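Long-range contact in BH2092 protein (Bacillus halodurans, PDB 3NHV), which is of unknown function but carries a rhodanese-like domain, the fold of sulfurtransferases and their relatives: residues I76-G81 and K102-G107. Sequence-based numbering, arbitrary orientation.
Sequences ITYCWG and KELIGG
With CG2 of Ile-76 anti to its backbone N, the side chains of Ile-76 and Leu-104 meet obliquely on one face of the sheet, Ile-76 CG2 lying 4.2 Å from Leu-104 CB. The other branch of Ile-76 runs beside Lys-102, ending with CD1 3.9 Å from Lys-102 CB. An alanine at Ile-76 would probably leave a gap beside Lys-102 CB and Leu-104 CB, since both branches that reach them would be gone. In Leu-104, CG stands anti to the backbone N (chi1 179°), and the CD2 it bears comes within 3.7 Å of Tyr-78 CB. Between the backbones runs a parallel ladder: Thr-77 N donates to Lys-102 O (3.1 Å), and Leu-104 N to Thr-77 O (2.8 Å), almost straight at the acceptor (175°). On the face shared by Thr-77 and Glu-103, Thr-77 OG1 stands 3.6 Å from Glu-103 CA while hydrogen-bonded to Ala-87 O of helix 86-96. Past the strands, the type II turn from Leu-104 to Gly-107 brings Gly-107 CA 3.4 Å from Cys-79 O, where a CB on Gly-107 would run into Cys-79 O and Trp-80 O. The two strands are neighbours in a beta-alpha-beta crossover through helix 86-96, which covers the Thr-77 face, while strands 34-38 and 17-19 flank the pair.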
loop_
_atom_site.group_PDB
_atom_site.type_symbol
_atom_site.label_atom_id
_atom_site.label_comp_id
_atom_site.label_asym_id
_atom_site.label_seq_id
_atom_site.Cartn_x
_atom_site.Cartn_y
_atom_site.Cartn_z
ATOM N N ILE B 76 -15.782 -6.463 -6.227
ATOM C CA ILE B 76 -14.855 -5.725 -5.377
ATOM C C ILE B 76 -14.340 -6.708 -4.335
ATOM O O ILE B 76 -15.101 -7.178 -3.498
ATOM C CB ILE B 76 -15.552 -4.552 -4.631
ATOM C CG1 ILE B 76 -16.293 -3.655 -5.623
ATOM C CG2 ILE B 76 -14.510 -3.724 -3.870
ATOM C CD1 ILE B 76 -15.385 -2.881 -6.554
ATOM N N THR B 77 -13.051 -7.018 -4.385
ATOM C CA THR B 77 -12.477 -7.960 -3.436
ATOM C C THR B 77 -11.759 -7.246 -2.313
ATOM O O THR B 77 -11.215 -6.167 -2.512
ATOM C CB THR B 77 -11.459 -8.886 -4.125
ATOM O OG1 THR B 77 -10.370 -8.098 -4.620
ATOM C CG2 THR B 77 -12.109 -9.621 -5.292
ATOM N N TYR B 78 -11.755 -7.844 -1.127
ATOM C CA TYR B 78 -11.038 -7.244 -0.016
ATOM C C TYR B 78 -10.510 -8.323 0.919
ATOM O O TYR B 78 -11.169 -9.339 1.149
ATOM C CB TYR B 78 -11.927 -6.240 0.735
ATOM C CG TYR B 78 -12.918 -6.837 1.709
ATOM C CD1 TYR B 78 -12.519 -7.248 2.976
ATOM C CD2 TYR B 78 -14.261 -6.964 1.370
ATOM C CE1 TYR B 78 -13.431 -7.761 3.881
ATOM C CE2 TYR B 78 -15.183 -7.476 2.266
ATOM C CZ TYR B 78 -14.765 -7.871 3.521
ATOM O OH TYR B 78 -15.687 -8.355 4.422
ATOM N N CYS B 79 -9.297 -8.107 1.418
ATOM C CA CYS B 79 -8.647 -9.031 2.337
ATOM C C CYS B 79 -8.506 -8.296 3.664
ATOM O O CYS B 79 -9.261 -7.371 3.938
ATOM C CB CYS B 79 -7.268 -9.449 1.807
ATOM S SG CYS B 79 -6.286 -10.424 3.011
ATOM N N TRP B 80 -7.547 -8.692 4.490
ATOM C CA TRP B 80 -7.367 -8.039 5.770
ATOM C C TRP B 80 -6.953 -6.590 5.651
ATOM O O TRP B 80 -7.624 -5.710 6.183
ATOM C CB TRP B 80 -6.344 -8.783 6.621
ATOM C CG TRP B 80 -6.862 -10.074 7.138
ATOM C CD1 TRP B 80 -6.783 -11.293 6.529
ATOM C CD2 TRP B 80 -7.580 -10.278 8.357
ATOM N NE1 TRP B 80 -7.410 -12.245 7.296
ATOM C CE2 TRP B 80 -7.911 -11.649 8.423
ATOM C CE3 TRP B 80 -7.985 -9.434 9.398
ATOM C CZ2 TRP B 80 -8.617 -12.200 9.492
ATOM C CZ3 TRP B 80 -8.693 -9.983 10.466
ATOM C CH2 TRP B 80 -9.003 -11.355 10.501
ATOM N N GLY B 81 -5.848 -6.344 4.952
ATOM C CA GLY B 81 -5.363 -4.982 4.793
ATOM C C GLY B 81 -4.187 -4.814 3.841
ATOM O O GLY B 81 -3.941 -5.671 2.988
ATOM N N LYS B 102 -12.257 -5.129 -9.260
ATOM C CA LYS B 102 -11.373 -4.127 -8.667
ATOM C C LYS B 102 -11.077 -4.606 -7.245
ATOM O O LYS B 102 -11.932 -5.241 -6.621
ATOM C CB LYS B 102 -12.061 -2.753 -8.587
ATOM C CG LYS B 102 -12.451 -2.134 -9.921
ATOM C CD LYS B 102 -12.942 -0.696 -9.750
ATOM C CE LYS B 102 -13.041 0.008 -11.106
ATOM N NZ LYS B 102 -12.966 1.498 -10.997
ATOM N N GLU B 103 -9.882 -4.315 -6.734
ATOM C CA GLU B 103 -9.527 -4.713 -5.372
ATOM C C GLU B 103 -9.625 -3.501 -4.463
ATOM O O GLU B 103 -9.351 -2.376 -4.885
ATOM C CB GLU B 103 -8.107 -5.288 -5.310
ATOM C CG GLU B 103 -7.002 -4.290 -5.634
ATOM C CD GLU B 103 -5.626 -4.936 -5.726
ATOM O OE1 GLU B 103 -5.206 -5.601 -4.749
ATOM O OE2 GLU B 103 -4.963 -4.775 -6.773
ATOM N N LEU B 104 -10.024 -3.741 -3.218
ATOM C CA LEU B 104 -10.175 -2.686 -2.226
ATOM C C LEU B 104 -8.884 -2.497 -1.438
ATOM O O LEU B 104 -8.454 -3.404 -0.723
ATOM C CB LEU B 104 -11.297 -3.041 -1.253
ATOM C CG LEU B 104 -11.552 -2.020 -0.149
ATOM C CD1 LEU B 104 -12.190 -0.776 -0.749
ATOM C CD2 LEU B 104 -12.465 -2.608 0.910
ATOM N N ILE B 105 -8.273 -1.322 -1.565
ATOM C CA ILE B 105 -7.044 -1.019 -0.836
ATOM C C ILE B 105 -7.404 -0.660 0.605
ATOM O O ILE B 105 -8.341 0.105 0.851
ATOM C CB ILE B 105 -6.284 0.179 -1.459
ATOM C CG1 ILE B 105 -7.168 1.422 -1.452
ATOM C CG2 ILE B 105 -5.875 -0.146 -2.880
ATOM C CD1 ILE B 105 -6.422 2.705 -1.779
ATOM N N GLY B 106 -6.658 -1.215 1.553
ATOM C CA GLY B 106 -6.926 -0.938 2.952
ATOM C C GLY B 106 -7.620 -2.113 3.616
ATOM O O GLY B 106 -7.525 -2.309 4.830
ATOM N N GLY B 107 -8.323 -2.903 2.810
ATOM C CA GLY B 107 -9.020 -4.059 3.343
ATOM C C GLY B 107 -10.009 -3.675 4.427
ATOM O O GLY B 107 -10.453 -2.527 4.499
#